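Local coordinates for ML032222a iGluR (Mnemiopsis leidyi, PDB 4YKI), which forms a glycine-activated ion channel subunit of the glutamate receptor family, here represented by its ligand-binding domain with glycine bound, at residues B[37-42]-B[51-56]; B[104-109]-B[234-239]; B[75-80]-B[100-105]; B[164-169]-B[181-186]. All coordinates share one frame; numbering follows the deposited sequence.

Contact 1 (B[37-42]-B[51-56]); sequences MVNDMV and FTYEYI
Asn39 and Tyr55 meet where helix 37-49 packs on strand 52-56. This helix and strand form the second half of a beta-alpha-beta crossover from strand 9-13, in the sheet of the ligand-binding domain's first lobe. The short axes run roughly antiparallel and come within 11.6 Å. The polar part is one direct bond and one water bridge. Tyr55 OH donates to Asn39 OD1 over 2.8 Å. The donor lies in the carbonyl plane on a lone pair, with a C=O...donor angle of 131°. The same oxygen also accepts a hydrogen bond from a water, 2.7 Å from OD1, and this water bonds to Tyr53 OH. Two donors therefore grip Asn39 OD1: Tyr55 OH directly, and the water that links it to Tyr53 OH. A phenylalanine in place of Tyr55 would probably leave Asn39 OD1 with the water alone of these two donors and its amide freer to turn. The apolar part centres on Val42, which points toward the strand. Its CB lies 3.4 Å from Tyr55 OH. Leu12 of strand 9-13 touches Val42 and both tyrosines. The Tyr53 ring is placed with CG between its backbone N and carbonyl carbon (chi1 61°), and presents one face to the helix. Val42 CG1 sits over that face in a CH-pi contact, 3.7 Å from the centroid of the Tyr53 ring and only 9° off its normal.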
loop_
_atom_site.group_PDB
_atom_site.type_symbol
_atom_site.label_atom_id
_atom_site.label_comp_id
_atom_site.label_asym_id
_atom_site.label_seq_id
_atom_site.Cartn_x
_atom_site.Cartn_y
_atom_site.Cartn_z
ATOM N N MET B 37 1.303 -17.349 5.872
ATOM C CA MET B 37 0.943 -16.509 4.738
ATOM C C MET B 37 2.138 -16.185 3.856
ATOM O O MET B 37 2.062 -16.297 2.625
ATOM C CB MET B 37 0.293 -15.224 5.242
ATOM C CG MET B 37 0.029 -14.216 4.143
ATOM S SD MET B 37 -0.874 -12.804 4.762
ATOM C CE MET B 37 -1.129 -11.839 3.278
ATOM N N VAL B 38 3.237 -15.750 4.459
ATOM C CA VAL B 38 4.405 -15.399 3.663
ATOM C C VAL B 38 5.000 -16.639 2.986
ATOM O O VAL B 38 5.407 -16.595 1.831
ATOM C CB VAL B 38 5.459 -14.628 4.500
ATOM C CG1 VAL B 38 6.788 -14.519 3.785
ATOM C CG2 VAL B 38 4.914 -13.224 4.800
ATOM N N ASN B 39 5.059 -17.764 3.699
ATOM C CA ASN B 39 5.532 -18.983 3.083
ATOM C C ASN B 39 4.715 -19.345 1.843
ATOM O O ASN B 39 5.264 -19.744 0.828
ATOM C CB ASN B 39 5.533 -20.146 4.068
ATOM C CG ASN B 39 6.140 -21.388 3.460
ATOM O OD1 ASN B 39 7.316 -21.413 3.121
ATOM N ND2 ASN B 39 5.339 -22.425 3.315
ATOM N N ASP B 40 3.396 -19.227 1.938
ATOM C CA ASP B 40 2.535 -19.525 0.790
ATOM C C ASP B 40 2.843 -18.588 -0.383
ATOM O O ASP B 40 2.827 -19.014 -1.521
ATOM C CB ASP B 40 1.045 -19.419 1.165
ATOM C CG ASP B 40 0.537 -20.583 1.988
ATOM O OD1 ASP B 40 1.242 -21.600 2.124
ATOM O OD2 ASP B 40 -0.615 -20.471 2.449
ATOM N N MET B 41 3.126 -17.316 -0.104
ATOM C CA MET B 41 3.547 -16.376 -1.139
ATOM C C MET B 41 4.862 -16.812 -1.789
ATOM O O MET B 41 4.983 -16.797 -3.010
ATOM C CB MET B 41 3.699 -14.979 -0.539
ATOM C CG MET B 41 2.389 -14.378 -0.068
ATOM S SD MET B 41 2.545 -12.932 0.971
ATOM C CE MET B 41 3.250 -11.720 -0.162
ATOM N N VAL B 42 5.835 -17.197 -0.971
ATOM C CA VAL B 42 7.154 -17.609 -1.469
ATOM C C VAL B 42 7.045 -18.867 -2.324
ATOM O O VAL B 42 7.668 -18.966 -3.372
ATOM C CB VAL B 42 8.142 -17.828 -0.306
ATOM C CG1 VAL B 42 9.413 -18.523 -0.777
ATOM C CG2 VAL B 42 8.490 -16.514 0.362
ATOM N N PHE B 51 12.803 -20.369 -9.238
ATOM C CA PHE B 51 13.940 -20.422 -8.324
ATOM C C PHE B 51 13.734 -21.469 -7.243
ATOM O O PHE B 51 12.608 -21.852 -6.956
ATOM C CB PHE B 51 14.244 -19.046 -7.684
ATOM C CG PHE B 51 13.111 -18.452 -6.845
ATOM C CD1 PHE B 51 12.960 -18.785 -5.498
ATOM C CD2 PHE B 51 12.222 -17.525 -7.386
ATOM C CE1 PHE B 51 11.955 -18.221 -4.741
ATOM C CE2 PHE B 51 11.204 -16.965 -6.610
ATOM C CZ PHE B 51 11.079 -17.310 -5.297
ATOM N N THR B 52 14.837 -21.937 -6.671
ATOM C CA THR B 52 14.799 -22.673 -5.412
ATOM C C THR B 52 15.169 -21.707 -4.295
ATOM O O THR B 52 15.641 -20.605 -4.552
ATOM C CB THR B 52 15.755 -23.866 -5.411
ATOM O OG1 THR B 52 17.092 -23.405 -5.615
ATOM C CG2 THR B 52 15.400 -24.849 -6.494
ATOM N N TYR B 53 14.942 -22.080 -3.050
ATOM C CA TYR B 53 15.191 -21.158 -1.960
ATOM C C TYR B 53 15.453 -21.892 -0.661
ATOM O O TYR B 53 15.210 -23.100 -0.530
ATOM C CB TYR B 53 14.000 -20.181 -1.782
ATOM C CG TYR B 53 12.704 -20.875 -1.452
ATOM C CD1 TYR B 53 11.909 -21.395 -2.457
ATOM C CD2 TYR B 53 12.309 -21.065 -0.137
ATOM C CE1 TYR B 53 10.756 -22.069 -2.178
ATOM C CE2 TYR B 53 11.138 -21.751 0.158
ATOM C CZ TYR B 53 10.367 -22.256 -0.877
ATOM O OH TYR B 53 9.209 -22.943 -0.643
ATOM N N GLU B 54 15.967 -21.137 0.296
ATOM C CA GLU B 54 16.056 -21.552 1.685
ATOM C C GLU B 54 15.821 -20.325 2.533
ATOM O O GLU B 54 15.991 -19.206 2.063
ATOM C CB GLU B 54 17.427 -22.155 1.997
ATOM C CG GLU B 54 18.573 -21.140 1.913
ATOM C CD GLU B 54 19.922 -21.781 2.087
ATOM O OE1 GLU B 54 20.534 -22.117 1.051
ATOM O OE2 GLU B 54 20.361 -21.947 3.249
ATOM N N TYR B 55 15.471 -20.534 3.796
ATOM C CA TYR B 55 15.287 -19.446 4.734
ATOM C C TYR B 55 16.460 -19.367 5.699
ATOM O O TYR B 55 16.933 -20.398 6.190
ATOM C CB TYR B 55 13.988 -19.647 5.507
ATOM C CG TYR B 55 12.705 -19.578 4.701
ATOM C CD1 TYR B 55 12.218 -18.363 4.236
ATOM C CD2 TYR B 55 11.967 -20.716 4.432
ATOM C CE1 TYR B 55 11.043 -18.296 3.528
ATOM C CE2 TYR B 55 10.788 -20.661 3.719
ATOM C CZ TYR B 55 10.321 -19.444 3.284
ATOM O OH TYR B 55 9.120 -19.354 2.610
ATOM N N ILE B 56 16.906 -18.156 5.977
ATOM C CA ILE B 56 18.027 -17.895 6.885
ATOM C C ILE B 56 17.567 -16.874 7.921
ATOM O O ILE B 56 17.148 -15.756 7.590
ATOM C CB ILE B 56 19.264 -17.353 6.138
ATOM C CG1 ILE B 56 19.722 -18.396 5.101
ATOM C CG2 ILE B 56 20.407 -16.954 7.126
ATOM C CD1 ILE B 56 21.009 -18.096 4.383
HETATM O O HOH W 1 8.673 -23.443 1.893
#

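Contact 2 (B[104-109]-B[234-239]); sequences YSFPFM and KFREEG
Arg236 and Phe106 cross at about a right angle, with the guanidinium and ring planes 59° apart. The arginine side chain leaves helix 225-238 with CG anti to its backbone N (chi1 -170°) and stays extended as far as NE. This reach brings the guanidinium close to Phe106. Phe106 CE2 lies 4.1 Å from Arg236 NH1 and 4.1 Å from Arg236 CD. NH1 then meets the next residue of the loop. It makes a weak hydrogen bond to Pro107 O, at 3.4 Å and bent to 134°, with the oxygen at the guanidinium edge. Pro107 CD lies over one face of the Phe106 ring, 3.6 Å above its plane. Within the loop, Ser105 OG donates to Phe106 O over 2.9 Å, from above the carbonyl plane. The stronger polar partner of NH1 is Glu213 of the second subunit, NE bonds to Ser211 of that subunit, and Pro107 packs on Pro107 of the second subunit. A bound magnesium ion, whose site includes an Asp110 and a Glu213, lies about 4 Å from the Arg236 side chain. These links across the subunits are consistent with the first-lobe dimer interface of ionotropic glutamate receptor ligand-binding domains.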
loop_
_atom_site.group_PDB
_atom_site.type_symbol
_atom_site.label_atom_id
_atom_site.label_comp_id
_atom_site.label_asym_id
_atom_site.label_seq_id
_atom_site.Cartn_x
_atom_site.Cartn_y
_atom_site.Cartn_z
ATOM N N TYR B 104 12.472 -1.782 -0.961
ATOM C CA TYR B 104 11.302 -2.597 -0.688
ATOM C C TYR B 104 10.683 -3.053 -1.999
ATOM O O TYR B 104 10.734 -2.342 -3.004
ATOM C CB TYR B 104 10.267 -1.811 0.092
ATOM C CG TYR B 104 10.633 -1.537 1.519
ATOM C CD1 TYR B 104 10.408 -2.492 2.501
ATOM C CD2 TYR B 104 11.182 -0.316 1.905
ATOM C CE1 TYR B 104 10.700 -2.235 3.817
ATOM C CE2 TYR B 104 11.468 -0.038 3.226
ATOM C CZ TYR B 104 11.244 -1.018 4.172
ATOM O OH TYR B 104 11.484 -0.712 5.478
ATOM N N SER B 105 10.042 -4.211 -1.951
ATOM C CA SER B 105 9.165 -4.659 -3.021
ATOM C C SER B 105 7.874 -3.855 -3.057
ATOM O O SER B 105 7.575 -3.095 -2.138
ATOM C CB SER B 105 8.798 -6.131 -2.824
ATOM O OG SER B 105 7.886 -6.303 -1.753
ATOM N N PHE B 106 7.096 -4.068 -4.106
ATOM C CA PHE B 106 5.707 -3.668 -4.101
ATOM C C PHE B 106 5.045 -4.174 -2.809
ATOM O O PHE B 106 5.271 -5.319 -2.415
ATOM C CB PHE B 106 4.998 -4.250 -5.322
ATOM C CG PHE B 106 3.633 -3.671 -5.537
ATOM C CD1 PHE B 106 3.481 -2.440 -6.155
ATOM C CD2 PHE B 106 2.505 -4.322 -5.068
ATOM C CE1 PHE B 106 2.235 -1.876 -6.314
ATOM C CE2 PHE B 106 1.252 -3.756 -5.227
ATOM C CZ PHE B 106 1.123 -2.539 -5.847
ATOM N N PRO B 107 4.245 -3.338 -2.149
ATOM C CA PRO B 107 3.764 -3.750 -0.827
ATOM C C PRO B 107 2.487 -4.564 -0.897
ATOM O O PRO B 107 1.764 -4.481 -1.898
ATOM C CB PRO B 107 3.518 -2.410 -0.130
ATOM C CG PRO B 107 3.141 -1.478 -1.206
ATOM C CD PRO B 107 3.945 -1.915 -2.418
ATOM N N PHE B 108 2.190 -5.302 0.167
ATOM C CA PHE B 108 1.020 -6.166 0.183
ATOM C C PHE B 108 0.028 -5.965 1.334
ATOM O O PHE B 108 -0.995 -6.625 1.346
ATOM C CB PHE B 108 1.439 -7.647 0.075
ATOM C CG PHE B 108 2.258 -8.169 1.243
ATOM C CD1 PHE B 108 1.635 -8.766 2.339
ATOM C CD2 PHE B 108 3.647 -8.110 1.231
ATOM C CE1 PHE B 108 2.385 -9.268 3.413
ATOM C CE2 PHE B 108 4.398 -8.612 2.295
ATOM C CZ PHE B 108 3.764 -9.176 3.392
ATOM N N MET B 109 0.276 -5.053 2.266
ATOM C CA MET B 109 -0.669 -4.847 3.375
ATOM C C MET B 109 -0.452 -3.523 4.099
ATOM O O MET B 109 0.595 -3.276 4.678
ATOM C CB MET B 109 -0.556 -5.992 4.389
ATOM C CG MET B 109 -1.598 -5.937 5.478
ATOM S SD MET B 109 -1.523 -7.335 6.619
ATOM C CE MET B 109 -1.872 -8.677 5.542
ATOM N N LYS B 234 0.484 -8.776 -9.141
ATOM C CA LYS B 234 -0.474 -9.735 -9.674
ATOM C C LYS B 234 -1.181 -10.502 -8.550
ATOM O O LYS B 234 -2.389 -10.661 -8.575
ATOM C CB LYS B 234 0.211 -10.696 -10.651
ATOM C CG LYS B 234 -0.747 -11.479 -11.546
ATOM C CD LYS B 234 -1.550 -10.550 -12.454
ATOM C CE LYS B 234 -2.289 -11.279 -13.567
ATOM N NZ LYS B 234 -3.295 -10.411 -14.226
ATOM N N PHE B 235 -0.435 -10.972 -7.553
ATOM C CA PHE B 235 -1.056 -11.651 -6.413
ATOM C C PHE B 235 -2.146 -10.757 -5.807
ATOM O O PHE B 235 -3.231 -11.221 -5.493
ATOM C CB PHE B 235 -0.030 -11.911 -5.286
ATOM C CG PHE B 235 0.965 -13.025 -5.532
ATOM C CD1 PHE B 235 0.922 -13.844 -6.633
ATOM C CD2 PHE B 235 1.926 -13.254 -4.578
ATOM C CE1 PHE B 235 1.847 -14.854 -6.795
ATOM C CE2 PHE B 235 2.853 -14.248 -4.730
ATOM C CZ PHE B 235 2.821 -15.061 -5.830
ATOM N N ARG B 236 -1.864 -9.470 -5.661
ATOM C CA ARG B 236 -2.840 -8.572 -5.068
ATOM C C ARG B 236 -4.074 -8.431 -5.966
ATOM O O ARG B 236 -5.212 -8.543 -5.508
ATOM C CB ARG B 236 -2.206 -7.214 -4.806
ATOM C CG ARG B 236 -3.028 -6.288 -3.985
ATOM C CD ARG B 236 -2.197 -5.102 -3.543
ATOM N NE ARG B 236 -3.005 -4.106 -2.876
ATOM C CZ ARG B 236 -2.525 -3.047 -2.230
ATOM N NH1 ARG B 236 -1.219 -2.827 -2.154
ATOM N NH2 ARG B 236 -3.359 -2.187 -1.693
ATOM N N GLU B 237 -3.830 -8.200 -7.251
ATOM C CA GLU B 237 -4.889 -8.007 -8.234
ATOM C C GLU B 237 -5.766 -9.243 -8.398
ATOM O O GLU B 237 -6.964 -9.130 -8.634
ATOM C CB GLU B 237 -4.245 -7.621 -9.570
ATOM C CG GLU B 237 -5.234 -7.376 -10.701
ATOM C CD GLU B 237 -4.596 -6.745 -11.908
ATOM O OE1 GLU B 237 -4.005 -5.666 -11.790
ATOM O OE2 GLU B 237 -4.693 -7.331 -12.996
ATOM N N GLU B 238 -5.178 -10.421 -8.285
ATOM C CA GLU B 238 -5.936 -11.657 -8.417
ATOM C C GLU B 238 -6.687 -12.048 -7.160
ATOM O O GLU B 238 -7.476 -12.982 -7.196
ATOM C CB GLU B 238 -5.025 -12.800 -8.882
ATOM C CG GLU B 238 -4.525 -12.597 -10.302
ATOM C CD GLU B 238 -3.544 -13.639 -10.759
ATOM O OE1 GLU B 238 -2.840 -14.203 -9.915
ATOM O OE2 GLU B 238 -3.470 -13.873 -11.982
ATOM N N GLY B 239 -6.456 -11.342 -6.060
ATOM C CA GLY B 239 -7.144 -11.624 -4.812
ATOM C C GLY B 239 -6.414 -12.598 -3.909
ATOM O O GLY B 239 -6.939 -12.981 -2.858
#

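Contact 3 (B[75-80]-B[100-105]); sequences GMIRDL and SAIDYS
Helix 75-81 faces the chain leading into strand 103-104, and the two backbones stay well apart: the nearest CA atoms, those of Ile77 and Ile102, are 7.8 Å from each other. Side chains alone bridge this distance. Ile102 points toward the helix and touches it with two separate branches. Its CG1 lies between the backbone N and the carbonyl carbon (chi1 67°), while CG2 takes the place anti to the carbonyl carbon. The two branches therefore fork toward different helix residues. Ile102 CD1 meets Ile77 CD1 tip to tip at 3.7 Å. Ile102 CG2 meets Leu80 CD2 at 3.9 Å. Ile77 and Leu80 are three residues apart, so they project from neighbouring turns on one side of the helix. Each crosses Ile102 at about a right angle. Ile77 reaches across through its long branch, CG1 and CD1. Leu80 points toward segment 100-105 and uses one of its two methyls. All three residues are buried, and the contact is wholly apolar. Ile88 of strand 87-89 touches both Ile77 and Leu80, joining the pair to the parallel sheet. Ile77 also packs on Arg98, a residue of the glycine pocket. The cluster thus lies just behind the first-lobe wall of the agonist site, in the periplasmic-binding-protein-like fold of glutamate receptor ligand-binding domains.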
loop_
_atom_site.group_PDB
_atom_site.type_symbol
_atom_site.label_atom_id
_atom_site.label_comp_id
_atom_site.label_asym_id
_atom_site.label_seq_id
_atom_site.Cartn_x
_atom_site.Cartn_y
_atom_site.Cartn_z
ATOM N N GLY B 75 19.839 -7.483 12.762
ATOM C CA GLY B 75 18.664 -8.230 12.332
ATOM C C GLY B 75 18.703 -8.696 10.894
ATOM O O GLY B 75 19.747 -8.854 10.265
ATOM N N MET B 76 17.514 -8.908 10.346
ATOM C CA MET B 76 17.389 -9.338 8.953
ATOM C C MET B 76 17.939 -8.284 8.004
ATOM O O MET B 76 18.463 -8.631 6.959
ATOM C CB MET B 76 15.929 -9.679 8.622
ATOM C CG MET B 76 15.453 -10.981 9.278
ATOM S SD MET B 76 13.719 -11.396 8.925
ATOM C CE MET B 76 12.950 -10.244 10.042
ATOM N N ILE B 77 17.791 -7.005 8.353
ATOM C CA ILE B 77 18.325 -5.941 7.510
ATOM C C ILE B 77 19.839 -6.125 7.343
ATOM O O ILE B 77 20.368 -6.076 6.233
ATOM C CB ILE B 77 18.031 -4.540 8.087
ATOM C CG1 ILE B 77 16.525 -4.286 8.280
ATOM C CG2 ILE B 77 18.639 -3.473 7.178
ATOM C CD1 ILE B 77 15.695 -4.246 7.030
ATOM N N ARG B 78 20.542 -6.341 8.456
ATOM C CA ARG B 78 21.991 -6.513 8.409
ATOM C C ARG B 78 22.394 -7.727 7.579
ATOM O O ARG B 78 23.347 -7.667 6.808
ATOM C CB ARG B 78 22.574 -6.602 9.828
ATOM C CG ARG B 78 24.075 -6.820 9.903
ATOM C CD ARG B 78 24.897 -5.712 9.259
ATOM N NE ARG B 78 26.330 -5.932 9.485
ATOM C CZ ARG B 78 26.991 -5.574 10.584
ATOM N NH1 ARG B 78 26.396 -4.932 11.581
ATOM N NH2 ARG B 78 28.275 -5.862 10.673
ATOM N N ASP B 79 21.660 -8.830 7.728
ATOM C CA ASP B 79 21.987 -10.020 6.950
ATOM C C ASP B 79 21.853 -9.747 5.455
ATOM O O ASP B 79 22.632 -10.246 4.653
ATOM C CB ASP B 79 21.079 -11.190 7.335
ATOM C CG ASP B 79 21.524 -11.943 8.580
ATOM O OD1 ASP B 79 22.525 -11.576 9.224
ATOM O OD2 ASP B 79 20.796 -12.913 8.909
ATOM N N LEU B 80 20.825 -8.983 5.071
ATOM C CA LEU B 80 20.646 -8.617 3.663
ATOM C C LEU B 80 21.819 -7.745 3.174
ATOM O O LEU B 80 22.393 -8.012 2.133
ATOM C CB LEU B 80 19.304 -7.892 3.501
ATOM C CG LEU B 80 18.866 -7.589 2.075
ATOM C CD1 LEU B 80 18.560 -8.866 1.328
ATOM C CD2 LEU B 80 17.639 -6.719 2.076
ATOM N N SER B 100 16.820 4.048 3.592
ATOM C CA SER B 100 18.132 4.652 3.328
ATOM C C SER B 100 19.219 3.605 3.033
ATOM O O SER B 100 20.260 3.951 2.477
ATOM C CB SER B 100 18.555 5.558 4.494
ATOM O OG SER B 100 19.029 4.796 5.585
ATOM N N ALA B 101 18.953 2.341 3.375
ATOM C CA ALA B 101 19.917 1.248 3.249
ATOM C C ALA B 101 19.506 0.165 2.268
ATOM O O ALA B 101 20.380 -0.444 1.656
ATOM C CB ALA B 101 20.181 0.620 4.616
ATOM N N ILE B 102 18.202 -0.117 2.176
ATOM C CA ILE B 102 17.681 -1.194 1.325
ATOM C C ILE B 102 16.489 -0.687 0.522
ATOM O O ILE B 102 15.997 0.415 0.762
ATOM C CB ILE B 102 17.234 -2.437 2.171
ATOM C CG1 ILE B 102 16.019 -2.139 3.063
ATOM C CG2 ILE B 102 18.418 -2.974 2.994
ATOM C CD1 ILE B 102 15.230 -3.398 3.466
ATOM N N ASP B 103 16.040 -1.500 -0.425
ATOM C CA ASP B 103 14.801 -1.256 -1.149
ATOM C C ASP B 103 13.695 -2.134 -0.589
ATOM O O ASP B 103 13.934 -3.099 0.159
ATOM C CB ASP B 103 14.972 -1.557 -2.637
ATOM C CG ASP B 103 15.729 -0.462 -3.396
ATOM O OD1 ASP B 103 15.959 0.642 -2.858
ATOM O OD2 ASP B 103 16.056 -0.725 -4.564
ATOM N N TYR B 104 12.472 -1.782 -0.961
ATOM C CA TYR B 104 11.302 -2.597 -0.688
ATOM C C TYR B 104 10.683 -3.053 -1.999
ATOM O O TYR B 104 10.734 -2.342 -3.004
ATOM C CB TYR B 104 10.267 -1.811 0.092
ATOM C CG TYR B 104 10.633 -1.537 1.519
ATOM C CD1 TYR B 104 10.408 -2.492 2.501
ATOM C CD2 TYR B 104 11.182 -0.316 1.905
ATOM C CE1 TYR B 104 10.700 -2.235 3.817
ATOM C CE2 TYR B 104 11.468 -0.038 3.226
ATOM C CZ TYR B 104 11.244 -1.018 4.172
ATOM O OH TYR B 104 11.484 -0.712 5.478
ATOM N N SER B 105 10.042 -4.211 -1.951
ATOM C CA SER B 105 9.165 -4.659 -3.021
ATOM C C SER B 105 7.874 -3.855 -3.057
ATOM O O SER B 105 7.575 -3.095 -2.138
ATOM C CB SER B 105 8.798 -6.131 -2.824
ATOM O OG SER B 105 7.886 -6.303 -1.753
#

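Contact 4 (B[164-169]-B[181-186]); sequences EGVELK and GLFVFI
The backbone of Leu168 is hydrogen-bonded to two residues, Val140 and Gly142, which holds in place the strand whose Leu168 side chain reaches Phe183 and Phe185. The backbone of Val166 is held in turn by Trp138. Strand 166-168 thus pairs with strand 137-141. Strand 183-188 pairs with strand 137-141 as well, so that strand lies between them, all parallel. The two strands of the contact are not direct neighbours. Their short axes come no nearer than 10.1 Å and make an angle of 53°, so side chains span the interval. Strand 166-168, helix 171-179 and strand 183-188 follow one another as a beta-alpha-beta crossover, in the second lobe of the ligand-binding domain. Thr177 of the helix touches both Leu168 and Phe183, and Ala174 touches Leu168 and Phe185. At the start of strand 183-188, Leu182 and Phe183 both face Lys118 in a G1 beta bulge, where Leu182 has positive phi. Phe183 points toward strand 166-168 and offers its ring edge. Val166 comes from the opposite direction. Its CG1 is anti to the carbonyl carbon (chi1 -48°), which puts CG2 between backbone N and carbonyl carbon, in front of the ring. Val166 CG2 lies in the ring plane, 3.4 Å from Phe183 CZ and 3.6 Å from Phe183 CE1, a close fit. Leu168 touches both rings with a single methyl. Its CD1 is 4.1 Å from Phe183 CZ, also at the ring edge. The same Leu168 CD1 lies 3.9 Å from Phe185 CD1.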
loop_
_atom_site.group_PDB
_atom_site.type_symbol
_atom_site.label_atom_id
_atom_site.label_comp_id
_atom_site.label_asym_id
_atom_site.label_seq_id
_atom_site.Cartn_x
_atom_site.Cartn_y
_atom_site.Cartn_z
ATOM N N GLU B 164 12.139 5.434 28.043
ATOM C CA GLU B 164 11.688 5.272 29.420
ATOM C C GLU B 164 10.839 4.026 29.615
ATOM O O GLU B 164 10.457 3.712 30.743
ATOM C CB GLU B 164 10.950 6.536 29.858
ATOM C CG GLU B 164 11.881 7.752 29.906
ATOM C CD GLU B 164 11.162 9.067 29.996
ATOM O OE1 GLU B 164 10.245 9.187 30.830
ATOM O OE2 GLU B 164 11.513 9.990 29.225
ATOM N N GLY B 165 10.595 3.292 28.537
ATOM C CA GLY B 165 9.845 2.049 28.595
ATOM C C GLY B 165 10.769 0.855 28.773
ATOM O O GLY B 165 11.990 0.994 28.874
ATOM N N VAL B 166 10.182 -0.330 28.821
ATOM C CA VAL B 166 10.927 -1.584 28.801
ATOM C C VAL B 166 11.332 -1.932 27.337
ATOM O O VAL B 166 10.558 -1.737 26.408
ATOM C CB VAL B 166 10.106 -2.720 29.469
ATOM C CG1 VAL B 166 9.556 -2.266 30.804
ATOM C CG2 VAL B 166 8.978 -3.197 28.580
ATOM N N GLU B 167 12.594 -2.320 27.129
ATOM C CA GLU B 167 13.045 -2.887 25.862
ATOM C C GLU B 167 12.765 -4.389 25.861
ATOM O O GLU B 167 13.438 -5.181 26.526
ATOM C CB GLU B 167 14.539 -2.632 25.659
ATOM C CG GLU B 167 15.110 -3.174 24.351
ATOM C CD GLU B 167 16.614 -2.992 24.281
ATOM O OE1 GLU B 167 17.057 -1.864 23.987
ATOM O OE2 GLU B 167 17.349 -3.968 24.545
ATOM N N LEU B 168 11.758 -4.769 25.113
ATOM C CA LEU B 168 11.310 -6.138 25.024
ATOM C C LEU B 168 12.167 -6.863 23.993
ATOM O O LEU B 168 12.608 -6.266 23.002
ATOM C CB LEU B 168 9.840 -6.091 24.634
ATOM C CG LEU B 168 8.945 -5.386 25.659
ATOM C CD1 LEU B 168 7.637 -4.995 25.012
ATOM C CD2 LEU B 168 8.761 -6.282 26.880
ATOM N N LYS B 169 12.404 -8.134 24.205
ATOM C CA LYS B 169 13.333 -8.885 23.367
ATOM C C LYS B 169 12.766 -9.261 22.002
ATOM O O LYS B 169 13.490 -9.234 20.992
ATOM C CB LYS B 169 13.735 -10.176 24.094
ATOM C CG LYS B 169 14.852 -10.948 23.414
ATOM C CD LYS B 169 15.342 -12.121 24.255
ATOM C CE LYS B 169 14.386 -13.303 24.178
ATOM N NZ LYS B 169 14.971 -14.542 24.768
ATOM N N GLY B 181 0.040 -8.117 32.950
ATOM C CA GLY B 181 -0.844 -7.071 33.446
ATOM C C GLY B 181 -0.201 -5.730 33.714
ATOM O O GLY B 181 1.015 -5.610 33.805
ATOM N N LEU B 182 -1.051 -4.716 33.842
ATOM C CA LEU B 182 -0.631 -3.344 34.071
ATOM C C LEU B 182 0.481 -2.903 33.115
ATOM O O LEU B 182 1.492 -2.314 33.511
ATOM C CB LEU B 182 -0.257 -3.146 35.551
ATOM C CG LEU B 182 -1.441 -3.297 36.520
ATOM C CD1 LEU B 182 -0.928 -3.342 37.958
ATOM C CD2 LEU B 182 -2.437 -2.184 36.340
ATOM N N PHE B 183 0.238 -3.169 31.839
ATOM C CA PHE B 183 1.252 -2.998 30.823
ATOM C C PHE B 183 0.595 -2.538 29.525
ATOM O O PHE B 183 -0.529 -2.998 29.183
ATOM C CB PHE B 183 2.016 -4.311 30.616
ATOM C CG PHE B 183 3.292 -4.146 29.818
ATOM C CD1 PHE B 183 4.421 -3.628 30.418
ATOM C CD2 PHE B 183 3.337 -4.461 28.462
ATOM C CE1 PHE B 183 5.582 -3.449 29.702
ATOM C CE2 PHE B 183 4.516 -4.277 27.733
ATOM C CZ PHE B 183 5.626 -3.790 28.351
ATOM N N VAL B 184 1.264 -1.615 28.832
ATOM C CA VAL B 184 0.886 -1.205 27.489
ATOM C C VAL B 184 1.992 -1.658 26.512
ATOM O O VAL B 184 3.174 -1.289 26.653
ATOM C CB VAL B 184 0.716 0.325 27.373
ATOM C CG1 VAL B 184 0.406 0.734 25.926
ATOM C CG2 VAL B 184 -0.378 0.833 28.292
ATOM N N PHE B 185 1.604 -2.442 25.520
ATOM C CA PHE B 185 2.500 -2.888 24.465
ATOM C C PHE B 185 2.135 -2.129 23.202
ATOM O O PHE B 185 0.976 -2.102 22.800
ATOM C CB PHE B 185 2.359 -4.405 24.283
ATOM C CG PHE B 185 3.184 -4.992 23.152
ATOM C CD1 PHE B 185 4.444 -4.513 22.838
ATOM C CD2 PHE B 185 2.683 -6.046 22.418
ATOM C CE1 PHE B 185 5.167 -5.091 21.787
ATOM C CE2 PHE B 185 3.412 -6.604 21.385
ATOM C CZ PHE B 185 4.642 -6.107 21.078
ATOM N N ILE B 186 3.135 -1.494 22.593
ATOM C CA ILE B 186 2.949 -0.699 21.388
ATOM C C ILE B 186 3.613 -1.442 20.239
ATOM O O ILE B 186 4.831 -1.635 20.259
ATOM C CB ILE B 186 3.606 0.702 21.541
ATOM C CG1 ILE B 186 3.061 1.432 22.778
ATOM C CG2 ILE B 186 3.404 1.546 20.269
ATOM C CD1 ILE B 186 3.820 2.710 23.152
#

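Contacts 1, 2 and 3 lie in the first lobe. Contact 4 lies in the second lobe, on the opposite side of the chain's centre from contacts 1 and 2. Contacts 1 and 2 have centres 16 Å apart and touch. Met41 CE packs on Phe108 CD2 at 3.9 Å, and Met37 CE on Met109 CE at 4.0 Å. Contacts 2 and 3 share Tyr104 and Ser105, with centres 19 Å apart, so one piece of chain serves both. Contact 4 is about 26 Å from contact 3 and about 33 Å from contact 2, centre to centre. Bound glycine lies about 7 Å from the side chain of Ile77 in contact 3 and about 10 Å from that of Phe185 in contact 4.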